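Local structure of glutamine cyclotransferase (Xanthomonas campestris, 3MBR) at residues 78-83 / 117-122; 127-130 / 135-138; 161-166 / 170-175; 217-222 / 228-233. The protein probably catalyses the conversion of N-terminal glutamine residues to pyroglutamate, as a calcium-binding glutaminyl-peptide cyclotransferase. The protein carries 1 engineered substitution. All coordinates share one frame; numbering follows the deposited sequence.

The four contacts sample two levels of organisation in a five-bladed beta-propeller: pairing within a blade (contacts 2, 3 and 4) and packing between blades (contact 1). Contacts 1 and 2, with centres 12 Å apart, share one blade, where strand 117-120 pairs with strand 125-129 and M119 N, 2.8 Å from R127 O, is probably hydrogen-bonded to it. Contacts 3 and 4, 13 Å apart, belong to successive blades and meet through apolar side chains, among them L163 CD1, 4.0 Å from L218 CD2. The bound calcium ion lies about 8 Å from the side chains of L163 and L218 and about 10 Å from that of S120, whereas contact 2 is at the surface.

Contact 1 of 4, residues 78-83 / 117-122; sequences IQLTWR and LYMSDG
L80 crosses the M119 side chain obliquely with both branches of its isobutyl group, CD1 sitting 3.9 Å from M119 CG and CD2 reaching M119 SD at 4.1 Å. M119 CG stands anti to the backbone N (chi1 176°) and the chain runs on extended, which carries sulfur and methyl past L80; M119 CE is 4.2 Å from L80 CD1. Two residues earlier on each strand the theme recurs in simpler form: I78 CD1 meets L117 CD1 at 3.9 Å, methyl against methyl. Alternation along each strand turns I78 and L80, and L117 and M119, toward the other strand. With the short strand axes 10.0 Å apart and inclined by only 16°, the backbones stay well separated and the side-chain contacts are apolar. L110 of strand 109-112 touches I78, L80 and M119, and W73 of strand 67-73 touches I78 and L117, so the core continues beyond the four residues. Next to M119, S120 OG is hydrogen-bonded to L152 O. Such face-to-face packing of the second strands of neighbouring sheets is characteristic of adjacent blades of a beta-propeller.

Contact 2 of 4, residues 127-130 / 135-138; sequences RKLD and QQVG
Q136 reaches across its partner strand, and its atoms meet L129, K128 and R127 in turn. CB rests 3.9 Å from L129 CD2; CG, anti to the backbone N (chi1 179°), passes 3.7 Å from K128 O. At the tip, CD lies 3.8 Å from R127 CB and OE1 sits 3.6 Å from R127 CD, the two side chains crossing at about a right angle. NE2, also beside R127 CB, donates to G138 O of its own strand at 3.1 Å in a bent bond (146°). K128 N grips the same carbonyl oxygen, at 3.0 Å and from the opposite face of its plane, so two donors fix the G138 peptide while the amide of Q136 lies against the aliphatic part of R127. Behind this lies a classic beta bulge: V137 and G138 both face K128, whose O accepts a 2.8 Å bond from V137 N and a weaker one from G138 N. D130 N donates to Q135 O at the loop end of the hairpin. Strand 125-129 is flanked on its other edge by strand 117-120, where R127 and L129 pack on M119 and L117, while strand 136-144 lies farther out, followed by strand 147-148.

Contact 3 of 4, residues 161-166 / 170-175; sequences ELLANV and SRIARI
E161 begins the pairing with a charge contact: its extended side chain brings the carboxylate to the guanidinium of R174, with OE2 3.0 Å and OE1 3.1 Å from R174 NH1. Both oxygens use their syn lone pairs, yet the planes are 53° apart and the R174 NE bond to OE2 is weak, so the grip is mainly on one nitrogen. L162 follows as a hydrogen-bonded pair with I175, joined by backbone bonds in both directions. The next residue, L163, turns to the opposite face, where its CB meets I172 CG2 at 3.8 Å. A164 again makes two backbone bonds, with A173, and its CB lies 3.8 Å from I175 CD1. N165 sends its amide across I172, OD1 being 3.7 Å from I172 CG1, while ND2 is held by N153. V166 N donates to R171 O at 2.8 Å, nearly along the C=O axis, and here S170 and R171 both face V166 in a G1 beta bulge at the loop end of the hairpin. R174 NH2 is also bonded to Q7, so NH1 and NH2 both have firm partners, and NE a weak one; the chemistry thus implies an apolar, backbone-bonded middle of the blade, with an ion pair that would probably stabilise its E161 end.

Contact 4 of 4, residues 217-222 / 228-233; sequences RLFVTG and LYEIRL
L218 meets I231 side chain to side chain, its CD2 4.0 Å from I231 CG1 and close also to I231 CD1. The backbone supports them: L218 O accepts from I231 N, while one water links L218 N, I231 O and R232 NH1. L218 CD2 also touches L233, and the leucine packs against I209, a calcium-binding residue. V220, on the same face, continues the row with CG1 4.2 Å from I231 CD1 and CG2 4.1 Å from Y229 CB; its N and O are both bonded to Y229, making a regular antiparallel pair. These two strands are the middle of a four-stranded blade in which the N-terminal strand 9-16 pairs alongside strand 227-233, the "velcro" closure by which a propeller joins the ends of its chain. L228 works on the other face. With CG anti to the backbone N (chi1 172°), its CD2 arrives 3.7 Å from F219 CD1, and its CD1 comes to T221 CG2 at 3.9 Å. Beyond F219 the face turns polar: CZ of the ring sits over the centre of one face of the R217 guanidinium, 3.6 Å above its plane, and R217 is salt-bridged to D212. E230 lies alongside the same ring with CB 3.8 Å from F219 CE1, its OE1 forming a salt bridge with R232 NH1 at 2.9 Å, through its anti lone pair, and OE2 a hydrogen bond with Y15 OH.

Contact 1 of 4, residues 78-83 / 117-122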
loop_
_atom_site.group_PDB
_atom_site.type_symbol
_atom_site.label_atom_id
_atom_site.label_comp_id
_atom_site.label_asym_id
_atom_site.label_seq_id
_atom_site.Cartn_x
_atom_site.Cartn_y
_atom_site.Cartn_z
ATOM N N ILE A 78 6.029 10.513 1.582
ATOM C CA ILE A 78 4.806 11.238 1.092
ATOM C C ILE A 78 3.587 10.477 1.550
ATOM O O ILE A 78 3.549 9.259 1.410
ATOM C CB ILE A 78 4.900 11.366 -0.482
ATOM C CG1 ILE A 78 6.187 12.120 -0.847
ATOM C CG2 ILE A 78 3.649 12.038 -1.001
ATOM C CD1 ILE A 78 6.567 12.133 -2.241
ATOM N N GLN A 79 2.596 11.208 2.073
ATOM C CA GLN A 79 1.415 10.545 2.600
ATOM C C GLN A 79 0.149 11.221 2.129
ATOM O O GLN A 79 0.081 12.459 2.062
ATOM C CB GLN A 79 1.482 10.616 4.123
ATOM C CG GLN A 79 0.284 9.886 4.802
ATOM C CD GLN A 79 0.359 9.850 6.279
ATOM O OE1 GLN A 79 0.806 10.785 6.919
ATOM N NE2 GLN A 79 -0.106 8.744 6.868
ATOM N N LEU A 80 -0.908 10.444 1.864
ATOM C CA LEU A 80 -2.253 10.933 1.550
ATOM C C LEU A 80 -3.099 10.956 2.799
ATOM O O LEU A 80 -2.717 10.406 3.836
ATOM C CB LEU A 80 -2.934 10.081 0.464
ATOM C CG LEU A 80 -2.114 9.839 -0.782
ATOM C CD1 LEU A 80 -2.850 8.810 -1.664
ATOM C CD2 LEU A 80 -1.905 11.146 -1.523
ATOM N N THR A 81 -4.246 11.644 2.718
ATOM C CA THR A 81 -5.207 11.533 3.794
ATOM C C THR A 81 -6.484 10.993 3.228
ATOM O O THR A 81 -6.778 11.114 2.006
ATOM C CB THR A 81 -5.503 12.897 4.444
ATOM O OG1 THR A 81 -5.991 13.815 3.442
ATOM C CG2 THR A 81 -4.322 13.462 5.197
ATOM N N TRP A 82 -7.292 10.418 4.067
ATOM C CA TRP A 82 -8.519 9.837 3.499
ATOM C C TRP A 82 -9.481 10.843 2.806
ATOM O O TRP A 82 -9.732 10.818 1.547
ATOM C CB TRP A 82 -9.178 9.041 4.589
ATOM C CG TRP A 82 -10.455 8.325 4.148
ATOM C CD1 TRP A 82 -10.801 7.890 2.860
ATOM C CD2 TRP A 82 -11.561 8.014 4.993
ATOM N NE1 TRP A 82 -12.053 7.318 2.892
ATOM C CE2 TRP A 82 -12.539 7.382 4.186
ATOM C CE3 TRP A 82 -11.824 8.214 6.363
ATOM C CZ2 TRP A 82 -13.762 6.941 4.712
ATOM C CZ3 TRP A 82 -13.032 7.785 6.881
ATOM C CH2 TRP A 82 -13.992 7.156 6.052
ATOM N N ARG A 83 -10.011 11.764 3.608
ATOM C CA ARG A 83 -11.072 12.625 3.065
ATOM C C ARG A 83 -10.725 14.093 3.244
ATOM O O ARG A 83 -11.596 14.963 3.068
ATOM C CB ARG A 83 -12.435 12.269 3.711
ATOM C CG ARG A 83 -13.065 11.025 3.068
ATOM C CD ARG A 83 -14.410 10.571 3.730
ATOM N NE ARG A 83 -14.928 9.327 3.109
ATOM C CZ ARG A 83 -16.128 8.786 3.338
ATOM N NH1 ARG A 83 -16.987 9.360 4.183
ATOM N NH2 ARG A 83 -16.468 7.665 2.710
ATOM N N LEU A 117 5.282 8.742 -8.964
ATOM C CA LEU A 117 4.430 8.116 -7.954
ATOM C C LEU A 117 3.170 7.654 -8.633
ATOM O O LEU A 117 2.801 8.182 -9.696
ATOM C CB LEU A 117 4.002 9.171 -6.878
ATOM C CG LEU A 117 5.117 9.999 -6.290
ATOM C CD1 LEU A 117 4.482 10.885 -5.236
ATOM C CD2 LEU A 117 6.274 9.190 -5.737
ATOM N N TYR A 118 2.521 6.656 -8.049
ATOM C CA TYR A 118 1.232 6.092 -8.518
ATOM C C TYR A 118 0.265 6.160 -7.368
ATOM O O TYR A 118 0.575 5.754 -6.278
ATOM C CB TYR A 118 1.444 4.630 -9.009
ATOM C CG TYR A 118 2.384 4.573 -10.168
ATOM C CD1 TYR A 118 3.761 4.483 -9.961
ATOM C CD2 TYR A 118 1.898 4.603 -11.447
ATOM C CE1 TYR A 118 4.674 4.499 -11.064
ATOM C CE2 TYR A 118 2.747 4.559 -12.530
ATOM C CZ TYR A 118 4.147 4.507 -12.345
ATOM O OH TYR A 118 5.017 4.446 -13.457
ATOM N N MET A 119 -0.877 6.785 -7.614
ATOM C CA MET A 119 -1.869 7.016 -6.552
ATOM C C MET A 119 -3.224 6.349 -6.918
ATOM O O MET A 119 -3.794 6.530 -7.992
ATOM C CB MET A 119 -2.118 8.555 -6.482
ATOM C CG MET A 119 -3.146 8.921 -5.526
ATOM S SD MET A 119 -3.336 10.718 -5.324
ATOM C CE MET A 119 -4.985 10.908 -4.555
ATOM N N SER A 120 -3.745 5.619 -5.948
ATOM C CA SER A 120 -5.149 5.109 -5.958
ATOM C C SER A 120 -6.076 6.129 -5.222
ATOM O O SER A 120 -5.739 6.602 -4.134
ATOM C CB SER A 120 -5.240 3.761 -5.204
ATOM O OG SER A 120 -6.691 3.481 -5.032
ATOM N N ASP A 121 -7.318 6.344 -5.704
ATOM C CA ASP A 121 -8.280 7.289 -5.092
ATOM C C ASP A 121 -9.629 6.560 -4.898
ATOM O O ASP A 121 -10.700 7.177 -4.733
ATOM C CB ASP A 121 -8.401 8.544 -5.956
ATOM C CG ASP A 121 -8.942 8.229 -7.360
ATOM O OD1 ASP A 121 -9.254 7.061 -7.687
ATOM O OD2 ASP A 121 -9.092 9.153 -8.121
ATOM N N GLY A 122 -9.550 5.231 -4.917
ATOM C CA GLY A 122 -10.779 4.353 -4.778
ATOM C C GLY A 122 -11.459 4.043 -6.106
ATOM O O GLY A 122 -12.379 3.186 -6.166
#

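Contact 2 of 4, residues 127-130 / 135-138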
loop_
_atom_site.group_PDB
_atom_site.type_symbol
_atom_site.label_atom_id
_atom_site.label_comp_id
_atom_site.label_asym_id
_atom_site.label_seq_id
_atom_site.Cartn_x
_atom_site.Cartn_y
_atom_site.Cartn_z
ATOM N N ARG A 127 -3.600 7.473 -10.728
ATOM C CA ARG A 127 -2.938 8.737 -11.133
ATOM C C ARG A 127 -1.415 8.548 -11.087
ATOM O O ARG A 127 -0.840 8.042 -10.120
ATOM C CB ARG A 127 -3.356 9.865 -10.216
ATOM C CG ARG A 127 -4.892 10.010 -9.947
ATOM C CD ARG A 127 -5.191 11.107 -8.893
ATOM N NE ARG A 127 -6.596 11.176 -8.443
ATOM C CZ ARG A 127 -7.121 12.028 -7.543
ATOM N NH1 ARG A 127 -6.425 13.035 -6.997
ATOM N NH2 ARG A 127 -8.430 11.907 -7.201
ATOM N N LYS A 128 -0.744 9.064 -12.116
ATOM C CA LYS A 128 0.733 9.052 -12.126
ATOM C C LYS A 128 1.185 10.491 -11.816
ATOM O O LYS A 128 0.778 11.440 -12.513
ATOM C CB LYS A 128 1.189 8.574 -13.482
ATOM C CG LYS A 128 2.652 8.276 -13.678
ATOM C CD LYS A 128 2.839 7.676 -15.144
ATOM C CE LYS A 128 4.222 7.174 -15.455
ATOM N NZ LYS A 128 4.484 7.114 -16.972
ATOM N N LEU A 129 1.996 10.651 -10.773
ATOM C CA LEU A 129 2.331 11.986 -10.271
ATOM C C LEU A 129 3.798 12.278 -10.387
ATOM O O LEU A 129 4.642 11.378 -10.217
ATOM C CB LEU A 129 1.937 12.102 -8.787
ATOM C CG LEU A 129 0.507 11.686 -8.356
ATOM C CD1 LEU A 129 0.365 11.875 -6.829
ATOM C CD2 LEU A 129 -0.551 12.475 -9.083
ATOM N N ASP A 130 4.126 13.554 -10.659
ATOM C CA ASP A 130 5.461 13.954 -10.596
ATOM C C ASP A 130 5.919 14.006 -9.105
ATOM O O ASP A 130 5.237 14.648 -8.318
ATOM C CB ASP A 130 5.526 15.402 -11.221
ATOM C CG ASP A 130 6.912 15.977 -11.098
ATOM O OD1 ASP A 130 7.054 17.037 -10.447
ATOM O OD2 ASP A 130 7.837 15.332 -11.660
ATOM N N GLN A 135 2.267 17.106 -9.083
ATOM C CA GLN A 135 1.284 17.325 -10.139
ATOM C C GLN A 135 1.000 16.042 -10.897
ATOM O O GLN A 135 1.912 15.225 -11.087
ATOM C CB GLN A 135 1.856 18.352 -11.152
ATOM C CG GLN A 135 2.012 19.691 -10.498
ATOM C CD GLN A 135 2.712 20.650 -11.517
ATOM O OE1 GLN A 135 2.632 20.426 -12.745
ATOM N NE2 GLN A 135 3.381 21.671 -11.024
ATOM N N GLN A 136 -0.259 15.838 -11.304
ATOM C CA GLN A 136 -0.564 14.688 -12.106
ATOM C C GLN A 136 -0.042 14.798 -13.536
ATOM O O GLN A 136 -0.312 15.792 -14.246
ATOM C CB GLN A 136 -2.066 14.416 -12.093
ATOM C CG GLN A 136 -2.444 13.182 -12.968
ATOM C CD GLN A 136 -3.857 12.705 -12.695
ATOM O OE1 GLN A 136 -4.542 13.219 -11.794
ATOM N NE2 GLN A 136 -4.303 11.717 -13.464
ATOM N N VAL A 137 0.684 13.799 -14.011
ATOM C CA VAL A 137 1.260 13.793 -15.369
ATOM C C VAL A 137 0.775 12.645 -16.254
ATOM O O VAL A 137 1.051 12.601 -17.450
ATOM C CB VAL A 137 2.824 13.845 -15.327
ATOM C CG1 VAL A 137 3.279 15.142 -14.618
ATOM C CG2 VAL A 137 3.407 12.656 -14.610
ATOM N N GLY A 138 -0.051 11.774 -15.712
ATOM C CA GLY A 138 -0.547 10.659 -16.510
ATOM C C GLY A 138 -1.521 9.835 -15.701
ATOM O O GLY A 138 -1.895 10.225 -14.611
#

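Contact 3 of 4, residues 161-166 / 170-175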
loop_
_atom_site.group_PDB
_atom_site.type_symbol
_atom_site.label_atom_id
_atom_site.label_comp_id
_atom_site.label_asym_id
_atom_site.label_seq_id
_atom_site.Cartn_x
_atom_site.Cartn_y
_atom_site.Cartn_z
ATOM N N GLU A 161 5.851 -3.900 -12.387
ATOM C CA GLU A 161 4.409 -4.089 -12.396
ATOM C C GLU A 161 3.840 -3.411 -11.172
ATOM O O GLU A 161 4.553 -3.173 -10.182
ATOM C CB GLU A 161 4.054 -5.573 -12.316
ATOM C CG GLU A 161 4.391 -6.245 -13.633
ATOM C CD GLU A 161 4.112 -7.723 -13.669
ATOM O OE1 GLU A 161 3.549 -8.181 -14.642
ATOM O OE2 GLU A 161 4.489 -8.429 -12.731
ATOM N N LEU A 162 2.557 -3.114 -11.252
ATOM C CA LEU A 162 1.870 -2.516 -10.103
ATOM C C LEU A 162 1.054 -3.618 -9.384
ATOM O O LEU A 162 0.208 -4.261 -10.039
ATOM C CB LEU A 162 0.993 -1.342 -10.578
ATOM C CG LEU A 162 0.137 -0.589 -9.573
ATOM C CD1 LEU A 162 1.112 0.099 -8.580
ATOM C CD2 LEU A 162 -0.657 0.431 -10.270
ATOM N N LEU A 163 1.286 -3.844 -8.107
ATOM C CA LEU A 163 0.415 -4.726 -7.330
ATOM C C LEU A 163 -0.599 -3.837 -6.638
ATOM O O LEU A 163 -0.267 -2.772 -6.067
ATOM C CB LEU A 163 1.173 -5.473 -6.251
ATOM C CG LEU A 163 2.208 -6.535 -6.703
ATOM C CD1 LEU A 163 2.695 -7.404 -5.570
ATOM C CD2 LEU A 163 1.825 -7.314 -7.863
ATOM N N ALA A 164 -1.849 -4.257 -6.648
ATOM C CA ALA A 164 -2.924 -3.483 -5.985
ATOM C C ALA A 164 -3.820 -4.429 -5.224
ATOM O O ALA A 164 -4.305 -5.432 -5.781
ATOM C CB ALA A 164 -3.771 -2.756 -7.069
ATOM N N ASN A 165 -4.026 -4.122 -3.946
ATOM C CA ASN A 165 -5.020 -4.912 -3.197
ATOM C C ASN A 165 -6.438 -4.537 -3.531
ATOM O O ASN A 165 -6.745 -3.337 -3.625
ATOM C CB ASN A 165 -4.837 -4.678 -1.692
ATOM C CG ASN A 165 -5.583 -5.685 -0.862
ATOM O OD1 ASN A 165 -5.298 -6.891 -0.941
ATOM N ND2 ASN A 165 -6.520 -5.218 -0.021
ATOM N N VAL A 166 -7.297 -5.562 -3.699
ATOM C CA VAL A 166 -8.714 -5.432 -3.972
ATOM C C VAL A 166 -9.399 -6.081 -2.681
ATOM O O VAL A 166 -9.653 -7.344 -2.521
ATOM C CB VAL A 166 -9.100 -6.371 -5.146
ATOM C CG1 VAL A 166 -10.454 -6.037 -5.513
ATOM C CG2 VAL A 166 -8.142 -6.184 -6.361
ATOM N N SER A 170 -10.406 -9.937 -1.492
ATOM C CA SER A 170 -9.162 -10.545 -0.804
ATOM C C SER A 170 -7.868 -10.922 -1.742
ATOM O O SER A 170 -6.815 -11.581 -1.409
ATOM C CB SER A 170 -9.615 -11.736 0.090
ATOM O OG SER A 170 -10.560 -11.210 1.049
ATOM N N ARG A 171 -7.910 -10.352 -2.855
ATOM C CA ARG A 171 -6.983 -10.598 -3.900
ATOM C C ARG A 171 -6.076 -9.443 -4.099
ATOM O O ARG A 171 -6.479 -8.267 -3.920
ATOM C CB ARG A 171 -7.721 -10.929 -5.218
ATOM C CG ARG A 171 -8.405 -12.278 -5.177
ATOM C CD ARG A 171 -9.235 -12.488 -6.429
ATOM N NE ARG A 171 -10.139 -13.635 -6.289
ATOM C CZ ARG A 171 -10.534 -14.457 -7.221
ATOM N NH1 ARG A 171 -10.067 -14.365 -8.490
ATOM N NH2 ARG A 171 -11.386 -15.412 -6.842
ATOM N N ILE A 172 -4.851 -9.750 -4.530
ATOM C CA ILE A 172 -3.983 -8.688 -5.101
ATOM C C ILE A 172 -3.999 -8.866 -6.592
ATOM O O ILE A 172 -3.939 -10.032 -7.121
ATOM C CB ILE A 172 -2.592 -8.877 -4.517
ATOM C CG1 ILE A 172 -2.674 -8.594 -2.958
ATOM C CG2 ILE A 172 -1.559 -7.980 -5.261
ATOM C CD1 ILE A 172 -1.340 -8.822 -2.286
ATOM N N ALA A 173 -4.166 -7.786 -7.335
ATOM C CA ALA A 173 -4.043 -7.774 -8.778
ATOM C C ALA A 173 -2.609 -7.440 -9.157
ATOM O O ALA A 173 -2.061 -6.448 -8.638
ATOM C CB ALA A 173 -4.949 -6.687 -9.307
ATOM N N ARG A 174 -1.962 -8.216 -10.055
ATOM C CA ARG A 174 -0.675 -7.791 -10.666
ATOM C C ARG A 174 -1.070 -7.125 -11.964
ATOM O O ARG A 174 -1.703 -7.782 -12.827
ATOM C CB ARG A 174 0.186 -9.007 -10.971
ATOM C CG ARG A 174 0.785 -9.532 -9.865
ATOM C CD ARG A 174 1.620 -10.816 -10.225
ATOM N NE ARG A 174 2.380 -10.665 -11.451
ATOM C CZ ARG A 174 2.542 -11.497 -12.517
ATOM N NH1 ARG A 174 3.246 -11.041 -13.542
ATOM N NH2 ARG A 174 2.114 -12.780 -12.644
ATOM N N ILE A 175 -0.729 -5.856 -12.090
ATOM C CA ILE A 175 -1.122 -4.985 -13.224
ATOM C C ILE A 175 0.050 -4.640 -14.127
ATOM O O ILE A 175 1.087 -4.190 -13.647
ATOM C CB ILE A 175 -1.785 -3.673 -12.698
ATOM C CG1 ILE A 175 -3.045 -4.029 -11.853
ATOM C CG2 ILE A 175 -2.186 -2.646 -13.815
ATOM C CD1 ILE A 175 -3.374 -2.950 -10.842
#

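Contact 4 of 4, residues 217-222 / 228-233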
loop_
_atom_site.group_PDB
_atom_site.type_symbol
_atom_site.label_atom_id
_atom_site.label_comp_id
_atom_site.label_asym_id
_atom_site.label_seq_id
_atom_site.Cartn_x
_atom_site.Cartn_y
_atom_site.Cartn_z
ATOM N N ARG A 217 12.080 -9.419 -1.571
ATOM C CA ARG A 217 11.139 -9.942 -0.558
ATOM C C ARG A 217 9.849 -9.143 -0.630
ATOM O O ARG A 217 9.897 -7.888 -0.521
ATOM C CB ARG A 217 11.744 -9.828 0.856
ATOM C CG ARG A 217 13.098 -10.561 1.001
ATOM C CD ARG A 217 13.556 -10.601 2.434
ATOM N NE ARG A 217 13.863 -9.273 2.925
ATOM C CZ ARG A 217 14.105 -8.986 4.207
ATOM N NH1 ARG A 217 14.136 -9.988 5.136
ATOM N NH2 ARG A 217 14.385 -7.753 4.551
ATOM N N LEU A 218 8.727 -9.839 -0.630
ATOM C CA LEU A 218 7.411 -9.224 -0.688
ATOM C C LEU A 218 6.729 -9.443 0.652
ATOM O O LEU A 218 6.622 -10.608 1.092
ATOM C CB LEU A 218 6.625 -9.858 -1.834
ATOM C CG LEU A 218 5.247 -9.213 -2.045
ATOM C CD1 LEU A 218 5.347 -7.763 -2.365
ATOM C CD2 LEU A 218 4.526 -9.981 -3.198
ATOM N N PHE A 219 6.247 -8.375 1.325
ATOM C CA PHE A 219 5.603 -8.509 2.620
ATOM C C PHE A 219 4.147 -8.019 2.538
ATOM O O PHE A 219 3.855 -7.016 1.874
ATOM C CB PHE A 219 6.324 -7.579 3.616
ATOM C CG PHE A 219 7.796 -7.915 3.787
ATOM C CD1 PHE A 219 8.216 -9.069 4.461
ATOM C CD2 PHE A 219 8.747 -7.060 3.259
ATOM C CE1 PHE A 219 9.579 -9.318 4.628
ATOM C CE2 PHE A 219 10.073 -7.330 3.412
ATOM C CZ PHE A 219 10.490 -8.455 4.082
ATOM N N VAL A 220 3.265 -8.684 3.286
ATOM C CA VAL A 220 1.895 -8.242 3.367
ATOM C C VAL A 220 1.397 -8.231 4.823
ATOM O O VAL A 220 1.763 -9.141 5.614
ATOM C CB VAL A 220 0.920 -9.097 2.493
ATOM C CG1 VAL A 220 1.309 -9.041 1.046
ATOM C CG2 VAL A 220 0.886 -10.527 2.892
ATOM N N THR A 221 0.593 -7.261 5.185
ATOM C CA THR A 221 -0.088 -7.304 6.469
ATOM C C THR A 221 -1.373 -6.501 6.365
ATOM O O THR A 221 -1.760 -6.075 5.261
ATOM C CB THR A 221 0.797 -6.787 7.619
ATOM O OG1 THR A 221 0.204 -7.176 8.883
ATOM C CG2 THR A 221 1.062 -5.290 7.621
ATOM N N GLY A 222 -2.115 -6.364 7.456
ATOM C CA GLY A 222 -3.384 -5.644 7.394
ATOM C C GLY A 222 -3.825 -5.180 8.753
ATOM O O GLY A 222 -3.071 -5.319 9.769
ATOM N N LEU A 228 2.771 -10.306 10.083
ATOM C CA LEU A 228 3.169 -9.782 8.792
ATOM C C LEU A 228 3.814 -10.954 8.059
ATOM O O LEU A 228 4.638 -11.664 8.665
ATOM C CB LEU A 228 4.081 -8.537 8.965
ATOM C CG LEU A 228 4.752 -7.961 7.701
ATOM C CD1 LEU A 228 4.811 -6.515 7.765
ATOM C CD2 LEU A 228 6.087 -8.637 7.507
ATOM N N TYR A 229 3.478 -11.142 6.806
ATOM C CA TYR A 229 3.977 -12.335 6.060
ATOM C C TYR A 229 4.910 -11.949 4.958
ATOM O O TYR A 229 4.638 -11.035 4.198
ATOM C CB TYR A 229 2.830 -13.061 5.390
ATOM C CG TYR A 229 1.815 -13.589 6.382
ATOM C CD1 TYR A 229 0.707 -12.804 6.753
ATOM C CD2 TYR A 229 1.928 -14.839 6.919
ATOM C CE1 TYR A 229 -0.228 -13.265 7.642
ATOM C CE2 TYR A 229 0.963 -15.319 7.801
ATOM C CZ TYR A 229 -0.081 -14.498 8.211
ATOM O OH TYR A 229 -1.041 -14.996 9.053
ATOM N N GLU A 230 6.039 -12.643 4.855
ATOM C CA GLU A 230 6.868 -12.585 3.633
ATOM C C GLU A 230 6.348 -13.708 2.758
ATOM O O GLU A 230 6.282 -14.852 3.187
ATOM C CB GLU A 230 8.360 -12.836 4.003
ATOM C CG GLU A 230 9.274 -12.813 2.792
ATOM C CD GLU A 230 10.730 -13.014 3.165
ATOM O OE1 GLU A 230 11.506 -13.282 2.236
ATOM O OE2 GLU A 230 11.075 -12.886 4.362
ATOM N N ILE A 231 6.011 -13.376 1.524
ATOM C CA ILE A 231 5.451 -14.360 0.574
ATOM C C ILE A 231 6.287 -14.356 -0.732
ATOM O O ILE A 231 6.819 -13.327 -1.118
ATOM C CB ILE A 231 3.993 -14.065 0.293
ATOM C CG1 ILE A 231 3.797 -12.756 -0.401
ATOM C CG2 ILE A 231 3.096 -14.160 1.543
ATOM C CD1 ILE A 231 2.342 -12.576 -0.906
ATOM N N ARG A 232 6.386 -15.541 -1.325
ATOM C CA ARG A 232 7.084 -15.648 -2.588
ATOM C C ARG A 232 6.052 -16.070 -3.661
ATOM O O ARG A 232 5.357 -17.062 -3.459
ATOM C CB ARG A 232 8.226 -16.673 -2.457
ATOM C CG ARG A 232 9.256 -16.634 -3.667
ATOM C CD ARG A 232 10.355 -15.605 -3.273
ATOM N NE ARG A 232 11.243 -16.072 -2.190
ATOM C CZ ARG A 232 11.569 -15.460 -0.993
ATOM N NH1 ARG A 232 11.108 -14.171 -0.486
ATOM N NH2 ARG A 232 12.450 -16.256 -0.309
ATOM N N LEU A 233 5.886 -15.313 -4.740
ATOM C CA LEU A 233 4.925 -15.654 -5.793
ATOM C C LEU A 233 5.449 -16.806 -6.650
ATOM O O LEU A 233 6.662 -16.865 -6.955
ATOM C CB LEU A 233 4.676 -14.481 -6.707
ATOM C CG LEU A 233 4.153 -13.214 -5.945
ATOM C CD1 LEU A 233 3.719 -12.167 -6.962
ATOM C CD2 LEU A 233 2.954 -13.577 -4.998
HETATM O O HOH W 1 9.210 -12.558 -1.654
#